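Local coordinates for protein Two-component system sensor histidine kinase (Bacteroides thetaiotaomicron, PDB 3OTT) that probably senses saccharides outside the cell through a beta-propeller and beta-sandwich ectodomain and, as a histidine kinase, passes the signal on to transcription control, at residues I15-E20 with Y49-H54; G33-G38 with L681-D686; E289-L294 with L302-S307. One frame throughout, in Å; residues are numbered along the deposited sequence.

Contacts 1, 2 and 3 lie at and beside the seam of the first beta-propeller and its junction with the Y_Y_Y beta-sandwich. Contacts 2 and 3 lie closest, their centres about 10 Å apart, and are tied directly: Ser684 OG sits 2.6 Å from Glu289 OE1, probably a hydrogen bond. Each also supplies a residue, Gly33 or Glu289, to the pocket holding the bound hexatantalum dodecabromide cluster. Contact 1 lies farther out, its centre about 13 Å from that of contact 2 and about 19 Å from that of contact 3. It still packs on both, through Leu17 CD2 on Ile37 CD1 (4.0 Å) and Ile15 CD1 on Trp293 CZ3 (4.0 Å).

Contact 1 (I15-E20 with Y49-H54); sequences IYLGAE and YSTQQH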
loop_
_atom_site.group_PDB
_atom_site.type_symbol
_atom_site.label_atom_id
_atom_site.label_comp_id
_atom_site.label_asym_id
_atom_site.label_seq_id
_atom_site.Cartn_x
_atom_site.Cartn_y
_atom_site.Cartn_z
ATOM N N ILE B 15 16.863 30.677 -10.645
ATOM C CA ILE B 15 16.970 30.108 -11.984
ATOM C C ILE B 15 16.160 30.971 -13.012
ATOM O O ILE B 15 14.986 31.298 -12.774
ATOM C CB ILE B 15 16.409 28.638 -11.952
ATOM C CG1 ILE B 15 17.263 27.749 -11.002
ATOM C CG2 ILE B 15 16.261 28.121 -13.369
ATOM C CD1 ILE B 15 16.481 26.602 -10.368
ATOM N N TYR B 16 16.804 31.348 -14.104
ATOM C CA TYR B 16 16.257 32.225 -15.171
ATOM C C TYR B 16 16.222 31.463 -16.484
ATOM O O TYR B 16 17.120 30.677 -16.802
ATOM C CB TYR B 16 17.128 33.491 -15.328
ATOM C CG TYR B 16 17.153 34.207 -14.005
ATOM C CD1 TYR B 16 16.040 34.957 -13.601
ATOM C CD2 TYR B 16 18.215 34.031 -13.094
ATOM C CE1 TYR B 16 15.991 35.590 -12.354
ATOM C CE2 TYR B 16 18.163 34.663 -11.806
ATOM C CZ TYR B 16 17.008 35.459 -11.468
ATOM O OH TYR B 16 16.869 36.101 -10.251
ATOM N N LEU B 17 15.190 31.721 -17.260
ATOM C CA LEU B 17 14.943 30.973 -18.459
ATOM C C LEU B 17 15.495 31.725 -19.659
ATOM O O LEU B 17 15.593 32.949 -19.640
ATOM C CB LEU B 17 13.436 30.750 -18.644
ATOM C CG LEU B 17 12.710 30.069 -17.488
ATOM C CD1 LEU B 17 11.215 30.122 -17.710
ATOM C CD2 LEU B 17 13.192 28.642 -17.260
ATOM N N GLY B 18 15.813 31.001 -20.725
ATOM C CA GLY B 18 16.247 31.667 -21.957
ATOM C C GLY B 18 15.048 32.154 -22.746
ATOM O O GLY B 18 13.936 32.212 -22.212
ATOM N N ALA B 19 15.282 32.508 -24.004
ATOM C CA ALA B 19 14.237 32.840 -24.958
ATOM C C ALA B 19 13.245 33.952 -24.532
ATOM O O ALA B 19 12.055 33.863 -24.880
ATOM C CB ALA B 19 13.466 31.530 -25.369
ATOM N N GLU B 20 13.720 34.966 -23.796
ATOM C CA GLU B 20 12.869 36.031 -23.195
ATOM C C GLU B 20 11.648 35.600 -22.329
ATOM O O GLU B 20 10.801 36.435 -21.952
ATOM C CB GLU B 20 12.422 37.097 -24.211
ATOM C CG GLU B 20 11.930 38.444 -23.512
ATOM C CD GLU B 20 12.956 39.638 -23.554
ATOM O OE1 GLU B 20 13.889 39.661 -24.411
ATOM O OE2 GLU B 20 12.802 40.577 -22.725
ATOM N N TYR B 49 21.221 21.640 -14.041
ATOM C CA TYR B 49 22.410 22.323 -14.572
ATOM C C TYR B 49 21.977 23.467 -15.456
ATOM O O TYR B 49 22.403 24.569 -15.238
ATOM C CB TYR B 49 23.283 21.354 -15.411
ATOM C CG TYR B 49 24.017 20.333 -14.565
ATOM C CD1 TYR B 49 23.380 19.158 -14.109
ATOM C CD2 TYR B 49 25.352 20.547 -14.195
ATOM C CE1 TYR B 49 24.085 18.230 -13.333
ATOM C CE2 TYR B 49 26.056 19.616 -13.436
ATOM C CZ TYR B 49 25.412 18.473 -12.990
ATOM O OH TYR B 49 26.149 17.577 -12.235
ATOM N N SER B 50 21.134 23.207 -16.462
ATOM C CA SER B 50 20.646 24.272 -17.316
ATOM C C SER B 50 19.193 24.042 -17.705
ATOM O O SER B 50 18.684 22.931 -17.587
ATOM C CB SER B 50 21.482 24.376 -18.583
ATOM O OG SER B 50 21.419 23.165 -19.284
ATOM N N THR B 51 18.557 25.115 -18.170
ATOM C CA THR B 51 17.238 25.078 -18.733
ATOM C C THR B 51 17.273 24.710 -20.203
ATOM O O THR B 51 18.235 24.993 -20.903
ATOM C CB THR B 51 16.484 26.409 -18.535
ATOM O OG1 THR B 51 17.143 27.439 -19.282
ATOM C CG2 THR B 51 16.463 26.797 -17.060
ATOM N N GLN B 52 16.212 24.089 -20.678
ATOM C CA GLN B 52 16.124 23.737 -22.081
ATOM C C GLN B 52 14.690 23.981 -22.613
ATOM O O GLN B 52 13.692 23.556 -22.009
ATOM C CB GLN B 52 16.544 22.246 -22.262
ATOM C CG GLN B 52 16.592 21.768 -23.692
ATOM C CD GLN B 52 17.011 20.283 -23.804
ATOM O OE1 GLN B 52 16.364 19.481 -24.470
ATOM N NE2 GLN B 52 18.069 19.930 -23.131
ATOM N N GLN B 53 14.599 24.638 -23.765
ATOM C CA GLN B 53 13.295 25.022 -24.280
ATOM C C GLN B 53 12.691 23.908 -25.089
ATOM O O GLN B 53 13.406 23.139 -25.701
ATOM C CB GLN B 53 13.339 26.329 -25.082
ATOM C CG GLN B 53 13.965 26.254 -26.477
ATOM C CD GLN B 53 14.040 27.646 -27.061
ATOM O OE1 GLN B 53 14.784 28.469 -26.557
ATOM N NE2 GLN B 53 13.209 27.949 -28.061
ATOM N N HIS B 54 11.365 23.814 -25.093
ATOM C CA HIS B 54 10.732 22.785 -25.951
ATOM C C HIS B 54 9.698 23.345 -26.910
ATOM O O HIS B 54 8.649 22.799 -27.075
ATOM C CB HIS B 54 10.166 21.680 -25.085
ATOM C CG HIS B 54 11.222 20.987 -24.285
ATOM N ND1 HIS B 54 11.889 19.865 -24.753
ATOM C CD2 HIS B 54 11.792 21.291 -23.105
ATOM C CE1 HIS B 54 12.789 19.488 -23.865
ATOM N NE2 HIS B 54 12.762 20.340 -22.862
#
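Thr51 holds OG1 between its backbone N and carbonyl carbon (chi1 66°), an arrangement that sets CG2 anti to the carbonyl carbon, where it meets Leu17 and Ile15; Leu17 has CG anti to its own carbonyl carbon (chi1 -56°), beside the backbone N, and from there the CD2 branch meets that methyl. The setting is the closure of a beta-propeller. Ile15 ends strand 13-15, the outer strand of the closing blade, where its backbone is hydrogen-bonded with Ile300, and the chain then passes beside strand 51-53 of the next blade on its way to strand 24-29.

The methyl of Thr51 is the centre of the contact. Leu17 CD2 touches Thr51 CG2 at 3.8 Å, the two side chains crossing at about a right angle. Ile15 CG2 reaches the same Thr51 CG2 at 3.9 Å, but here the side chains slide past each other in opposite directions. Leu17 also rests on Ile37 and Ser39 of strand 35-39, while Ile15 and Thr51 share Tyr46 as a neighbour.

Toward the surface the packing becomes polar and sparse. Thr51 OG1 is 4.1 Å from Gly18 N, a separation too long for a hydrogen bond. Gln53 reaches out beyond CG as an extended chain, and its amide is fixed by a hydrogen bond from NE2 to Phe55 O. The other end of that amide, Gln53 OE1, lies 3.5 Å from the methyl carbon Ala19 CB.

Contact 2 (G33-G38 with L681-D686); sequences GLIWIG and LPYSLD
Gly33 meets both Leu681 and Tyr683 through its carbonyl, at a joint between two domains: a propeller blade, at the start of its second strand, 35-39, and the loop between strands 674-679 and 691-696 of the Y_Y_Y beta-sandwich. Tyr683 CE2 lies 3.3 Å from Gly33 O, which sits at the edge of the tyrosine ring and in its plane, while Leu681 CD1 comes to 3.4 Å from the same Gly33 O. That oxygen also accepts a hydrogen bond from Gln29 NE2. Glycine suits the site twice over, since with a phi of 90° a CB would be jammed against the preceding carbonyl oxygen and would also collide with Leu681 CD1.

Leu34 follows, its side chain starting away from the loop. Its CG is a loose 4.4 Å from Leu681 CD2, and its CD2 passes 3.9 Å from Tyr683 OH.

Ile35 then makes the polar link. Its N-H donates a hydrogen bond to the phenol oxygen, with Ile35 N 3.1 Å from Tyr683 OH and an N-H...O angle of 162°. The hydroxyl is also hydrogen-bonded to Tyr46 O, so this buried group joins neighbouring strands of the blade. A phenylalanine at Tyr683 would probably keep the ring packing but leave the Ile35 N-H and Tyr46 O without this shared mate.

Tyr683 itself lies in a type I turn from Pro682 to Leu685. Its CG is anti to the carbonyl carbon (chi1 -54°), and the ring reaches toward 33-38, with Trp293 meeting it edge-to-face. Tyr683 and Ile35 slide past each other in opposite directions, and Ile35 CG1 settles obliquely 3.6 Å from Tyr683 CZ.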
loop_
_atom_site.group_PDB
_atom_site.type_symbol
_atom_site.label_atom_id
_atom_site.label_comp_id
_atom_site.label_asym_id
_atom_site.label_seq_id
_atom_site.Cartn_x
_atom_site.Cartn_y
_atom_site.Cartn_z
ATOM N N GLY B 33 11.535 11.884 -12.352
ATOM C CA GLY B 33 12.153 13.002 -11.605
ATOM C C GLY B 33 12.579 14.261 -12.350
ATOM O O GLY B 33 13.034 15.206 -11.722
ATOM N N LEU B 34 12.392 14.355 -13.659
ATOM C CA LEU B 34 12.746 15.625 -14.346
ATOM C C LEU B 34 11.717 16.744 -14.117
ATOM O O LEU B 34 10.502 16.539 -14.250
ATOM C CB LEU B 34 12.872 15.409 -15.866
ATOM C CG LEU B 34 14.006 16.061 -16.731
ATOM C CD1 LEU B 34 13.810 15.856 -18.294
ATOM C CD2 LEU B 34 14.094 17.471 -16.589
ATOM N N ILE B 35 12.188 17.948 -13.832
ATOM C CA ILE B 35 11.293 19.093 -13.704
ATOM C C ILE B 35 10.980 19.779 -15.032
ATOM O O ILE B 35 11.888 20.101 -15.804
ATOM C CB ILE B 35 11.932 20.092 -12.766
ATOM C CG1 ILE B 35 12.082 19.436 -11.384
ATOM C CG2 ILE B 35 11.124 21.351 -12.738
ATOM C CD1 ILE B 35 10.793 19.363 -10.633
ATOM N N TRP B 36 9.703 20.019 -15.265
ATOM C CA TRP B 36 9.184 20.735 -16.412
ATOM C C TRP B 36 8.542 22.031 -15.938
ATOM O O TRP B 36 7.897 22.056 -14.877
ATOM C CB TRP B 36 8.124 19.879 -17.134
ATOM C CG TRP B 36 8.701 18.570 -17.636
ATOM C CD1 TRP B 36 8.816 17.383 -16.920
ATOM C CD2 TRP B 36 9.231 18.298 -18.923
ATOM N NE1 TRP B 36 9.386 16.424 -17.683
ATOM C CE2 TRP B 36 9.643 16.949 -18.929
ATOM C CE3 TRP B 36 9.376 19.050 -20.094
ATOM C CZ2 TRP B 36 10.229 16.356 -20.043
ATOM C CZ3 TRP B 36 9.953 18.457 -21.209
ATOM C CH2 TRP B 36 10.391 17.127 -21.164
ATOM N N ILE B 37 8.649 23.087 -16.763
ATOM C CA ILE B 37 8.318 24.460 -16.398
ATOM C C ILE B 37 7.416 25.073 -17.476
ATOM O O ILE B 37 7.800 25.141 -18.631
ATOM C CB ILE B 37 9.669 25.315 -16.260
ATOM C CG1 ILE B 37 10.662 24.655 -15.299
ATOM C CG2 ILE B 37 9.427 26.787 -15.900
ATOM C CD1 ILE B 37 12.187 25.161 -15.453
ATOM N N GLY B 38 6.217 25.507 -17.122
ATOM C CA GLY B 38 5.410 26.267 -18.059
ATOM C C GLY B 38 5.744 27.748 -17.909
ATOM O O GLY B 38 5.798 28.280 -16.801
ATOM N N LEU B 681 20.164 14.826 -11.850
ATOM C CA LEU B 681 19.044 15.621 -11.247
ATOM C C LEU B 681 19.407 16.104 -9.849
ATOM O O LEU B 681 18.746 15.755 -8.908
ATOM C CB LEU B 681 17.740 14.809 -11.168
ATOM C CG LEU B 681 17.185 14.099 -12.433
ATOM C CD1 LEU B 681 15.862 13.354 -12.012
ATOM C CD2 LEU B 681 16.916 14.991 -13.608
ATOM N N PRO B 682 20.496 16.860 -9.710
ATOM C CA PRO B 682 20.944 17.240 -8.373
ATOM C C PRO B 682 20.176 18.478 -7.762
ATOM O O PRO B 682 20.755 19.342 -7.116
ATOM C CB PRO B 682 22.420 17.543 -8.598
ATOM C CG PRO B 682 22.462 18.147 -10.003
ATOM C CD PRO B 682 21.364 17.404 -10.777
ATOM N N TYR B 683 18.863 18.512 -7.914
ATOM C CA TYR B 683 18.042 19.545 -7.288
ATOM C C TYR B 683 18.351 19.798 -5.814
ATOM O O TYR B 683 18.412 20.957 -5.385
ATOM C CB TYR B 683 16.568 19.195 -7.428
ATOM C CG TYR B 683 16.165 18.936 -8.863
ATOM C CD1 TYR B 683 16.544 19.808 -9.897
ATOM C CD2 TYR B 683 15.448 17.794 -9.196
ATOM C CE1 TYR B 683 16.210 19.545 -11.233
ATOM C CE2 TYR B 683 15.111 17.510 -10.508
ATOM C CZ TYR B 683 15.479 18.412 -11.531
ATOM O OH TYR B 683 15.087 18.114 -12.829
ATOM N N SER B 684 18.520 18.735 -5.029
ATOM C CA SER B 684 18.644 18.898 -3.592
ATOM C C SER B 684 20.054 19.192 -3.078
ATOM O O SER B 684 20.259 19.225 -1.875
ATOM C CB SER B 684 18.055 17.686 -2.885
ATOM O OG SER B 684 16.712 17.460 -3.318
ATOM N N LEU B 685 21.006 19.475 -3.957
ATOM C CA LEU B 685 22.426 19.425 -3.576
ATOM C C LEU B 685 23.059 20.798 -3.456
ATOM O O LEU B 685 22.898 21.624 -4.330
ATOM C CB LEU B 685 23.204 18.627 -4.632
ATOM C CG LEU B 685 22.981 17.117 -4.714
ATOM C CD1 LEU B 685 23.994 16.402 -5.651
ATOM C CD2 LEU B 685 23.096 16.584 -3.307
ATOM N N ASP B 686 23.782 21.062 -2.378
ATOM C CA ASP B 686 24.647 22.237 -2.377
ATOM C C ASP B 686 25.743 22.006 -3.435
ATOM O O ASP B 686 25.730 22.651 -4.492
ATOM C CB ASP B 686 25.181 22.509 -0.955
ATOM C CG ASP B 686 24.079 23.095 -0.010
ATOM O OD1 ASP B 686 22.952 23.419 -0.494
ATOM O OD2 ASP B 686 24.337 23.242 1.206
#

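Contact 3 (E289-L294 with L302-S307); sequences EHNIWL and LSRYNS
Trp293 offers one face of its indole to Leu302, whose CD1 stands 3.7 Å above the ring plane and over its centre, a CH-pi contact with the six-membered ring. The two side chains lie side by side and point the same way, and the second branch of the leucine, Leu302 CD2, reaches Trp293 CH2 at 3.9 Å. Trp293 NE1 is held by Asp287 OD2, which helps to fix the rotation of the indole. At the other end of the contact, Tyr305 has His290 CB over one face, 3.8 Å above the plane and offset toward the rim. The imidazole of His290 turns its edge to the face of Tyr305 in a T-shaped pair, with centroids 5.4 Å apart and planes at 65°.

Between these two aromatic groups runs a short antiparallel pairing. Ile292 and Ser303 form the hydrogen-bonded pair: Ser303 N donates to Ile292 O at 2.8 Å, and Ile292 N returns a bond to Ser303 O at 3.1 Å. Trp293 and Leu302 are the adjoining non-hydrogen-bonded pair, their side chains together on one face of the sheet.

Asn291 extends the pairing with its side chain. CG is anti to the carbonyl carbon (chi1 -57°), and OD1 takes the Tyr305 N-H in the plane of the amide, at 2.9 Å from Tyr305 N and nearly straight at 170°. Its ND2 is gripped by Asp287 OD2 and Ser684 OG, so both the oxygen and the nitrogen of this buried amide have partners.

The contact is the open end of the hairpin of strands 292-296 and 300-303, the central strands of a blade flanked by strand 281-286 and, in the propeller's "Velcro" closure, by the N-terminal strand 13-15.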
loop_
_atom_site.group_PDB
_atom_site.type_symbol
_atom_site.label_atom_id
_atom_site.label_comp_id
_atom_site.label_asym_id
_atom_site.label_seq_id
_atom_site.Cartn_x
_atom_site.Cartn_y
_atom_site.Cartn_z
ATOM N N GLU B 289 11.182 15.360 -3.604
ATOM C CA GLU B 289 12.212 15.427 -2.573
ATOM C C GLU B 289 11.911 16.539 -1.583
ATOM O O GLU B 289 12.790 16.884 -0.785
ATOM C CB GLU B 289 13.557 15.709 -3.198
ATOM C CG GLU B 289 14.234 14.508 -3.758
ATOM C CD GLU B 289 15.521 14.858 -4.569
ATOM O OE1 GLU B 289 15.640 15.982 -5.147
ATOM O OE2 GLU B 289 16.412 13.986 -4.623
ATOM N N HIS B 290 10.714 17.131 -1.698
ATOM C CA HIS B 290 10.238 18.201 -0.859
ATOM C C HIS B 290 10.955 19.538 -1.101
ATOM O O HIS B 290 10.811 20.477 -0.284
ATOM C CB HIS B 290 10.371 17.837 0.647
ATOM C CG HIS B 290 9.858 16.470 0.987
ATOM N ND1 HIS B 290 8.531 16.120 0.843
ATOM C CD2 HIS B 290 10.494 15.363 1.452
ATOM C CE1 HIS B 290 8.365 14.857 1.194
ATOM N NE2 HIS B 290 9.538 14.376 1.572
ATOM N N ASN B 291 11.746 19.644 -2.159
ATOM C CA ASN B 291 12.242 20.987 -2.526
ATOM C C ASN B 291 11.005 21.792 -2.924
ATOM O O ASN B 291 10.086 21.231 -3.519
ATOM C CB ASN B 291 13.214 20.930 -3.711
ATOM C CG ASN B 291 14.395 20.022 -3.453
ATOM O OD1 ASN B 291 15.036 20.114 -2.415
ATOM N ND2 ASN B 291 14.652 19.111 -4.371
ATOM N N ILE B 292 10.992 23.084 -2.622
ATOM C CA ILE B 292 9.919 24.014 -2.998
ATOM C C ILE B 292 10.369 24.855 -4.193
ATOM O O ILE B 292 11.349 25.584 -4.101
ATOM C CB ILE B 292 9.731 24.995 -1.861
ATOM C CG1 ILE B 292 9.363 24.248 -0.562
ATOM C CG2 ILE B 292 8.742 26.076 -2.205
ATOM C CD1 ILE B 292 8.205 23.220 -0.702
ATOM N N TRP B 293 9.592 24.810 -5.263
ATOM C CA TRP B 293 9.837 25.534 -6.479
ATOM C C TRP B 293 8.849 26.698 -6.474
ATOM O O TRP B 293 7.656 26.470 -6.348
ATOM C CB TRP B 293 9.573 24.598 -7.726
ATOM C CG TRP B 293 10.526 23.422 -7.746
ATOM C CD1 TRP B 293 10.454 22.273 -7.005
ATOM C CD2 TRP B 293 11.769 23.356 -8.468
ATOM N NE1 TRP B 293 11.551 21.487 -7.235
ATOM C CE2 TRP B 293 12.379 22.133 -8.131
ATOM C CE3 TRP B 293 12.403 24.210 -9.383
ATOM C CZ2 TRP B 293 13.585 21.715 -8.717
ATOM C CZ3 TRP B 293 13.621 23.829 -9.936
ATOM C CH2 TRP B 293 14.192 22.582 -9.620
ATOM N N LEU B 294 9.337 27.920 -6.642
ATOM C CA LEU B 294 8.463 29.122 -6.730
ATOM C C LEU B 294 8.624 29.742 -8.091
ATOM O O LEU B 294 9.735 30.138 -8.491
ATOM C CB LEU B 294 8.815 30.193 -5.668
ATOM C CG LEU B 294 9.078 29.611 -4.279
ATOM C CD1 LEU B 294 9.931 30.580 -3.432
ATOM C CD2 LEU B 294 7.698 29.387 -3.619
ATOM N N LEU B 302 14.354 28.525 -6.016
ATOM C CA LEU B 302 14.293 27.115 -5.615
ATOM C C LEU B 302 14.738 27.055 -4.176
ATOM O O LEU B 302 15.799 27.565 -3.835
ATOM C CB LEU B 302 15.229 26.282 -6.493
ATOM C CG LEU B 302 15.663 24.887 -5.981
ATOM C CD1 LEU B 302 14.478 24.018 -5.662
ATOM C CD2 LEU B 302 16.576 24.168 -7.031
ATOM N N SER B 303 13.957 26.419 -3.329
ATOM C CA SER B 303 14.347 26.304 -1.931
ATOM C C SER B 303 14.661 24.810 -1.614
ATOM O O SER B 303 13.773 23.957 -1.543
ATOM C CB SER B 303 13.215 26.898 -1.061
ATOM O OG SER B 303 13.334 26.535 0.292
ATOM N N ARG B 304 15.926 24.491 -1.461
ATOM C CA ARG B 304 16.302 23.128 -1.230
ATOM C C ARG B 304 15.890 22.627 0.173
ATOM O O ARG B 304 15.967 23.368 1.207
ATOM C CB ARG B 304 17.778 22.971 -1.404
ATOM C CG ARG B 304 18.235 23.136 -2.813
ATOM C CD ARG B 304 19.728 23.140 -2.808
ATOM N NE ARG B 304 20.169 23.055 -4.173
ATOM C CZ ARG B 304 20.524 24.111 -4.894
ATOM N NH1 ARG B 304 20.485 25.325 -4.319
ATOM N NH2 ARG B 304 20.911 23.950 -6.171
ATOM N N TYR B 305 15.445 21.374 0.198
ATOM C CA TYR B 305 15.065 20.733 1.444
ATOM C C TYR B 305 16.269 20.174 2.231
ATOM O O TYR B 305 17.142 19.462 1.689
ATOM C CB TYR B 305 14.042 19.634 1.195
ATOM C CG TYR B 305 13.405 19.166 2.461
ATOM C CD1 TYR B 305 12.584 20.032 3.207
ATOM C CD2 TYR B 305 13.627 17.878 2.941
ATOM C CE1 TYR B 305 11.996 19.632 4.385
ATOM C CE2 TYR B 305 13.019 17.456 4.161
ATOM C CZ TYR B 305 12.214 18.346 4.857
ATOM O OH TYR B 305 11.627 17.974 6.039
ATOM N N ASN B 306 16.292 20.542 3.515
ATOM C CA ASN B 306 17.221 19.961 4.507
ATOM C C ASN B 306 16.437 19.169 5.529
ATOM O O ASN B 306 15.368 19.612 5.963
ATOM C CB ASN B 306 18.043 21.035 5.249
ATOM C CG ASN B 306 19.258 20.447 5.979
ATOM O OD1 ASN B 306 20.012 19.659 5.394
ATOM N ND2 ASN B 306 19.456 20.837 7.255
ATOM N N SER B 307 16.991 18.014 5.909
ATOM C CA SER B 307 16.420 17.147 6.932
ATOM C C SER B 307 17.298 17.278 8.162
ATOM O O SER B 307 18.525 17.257 8.035
ATOM C CB SER B 307 16.399 15.694 6.446
ATOM O OG SER B 307 16.125 15.593 5.051
#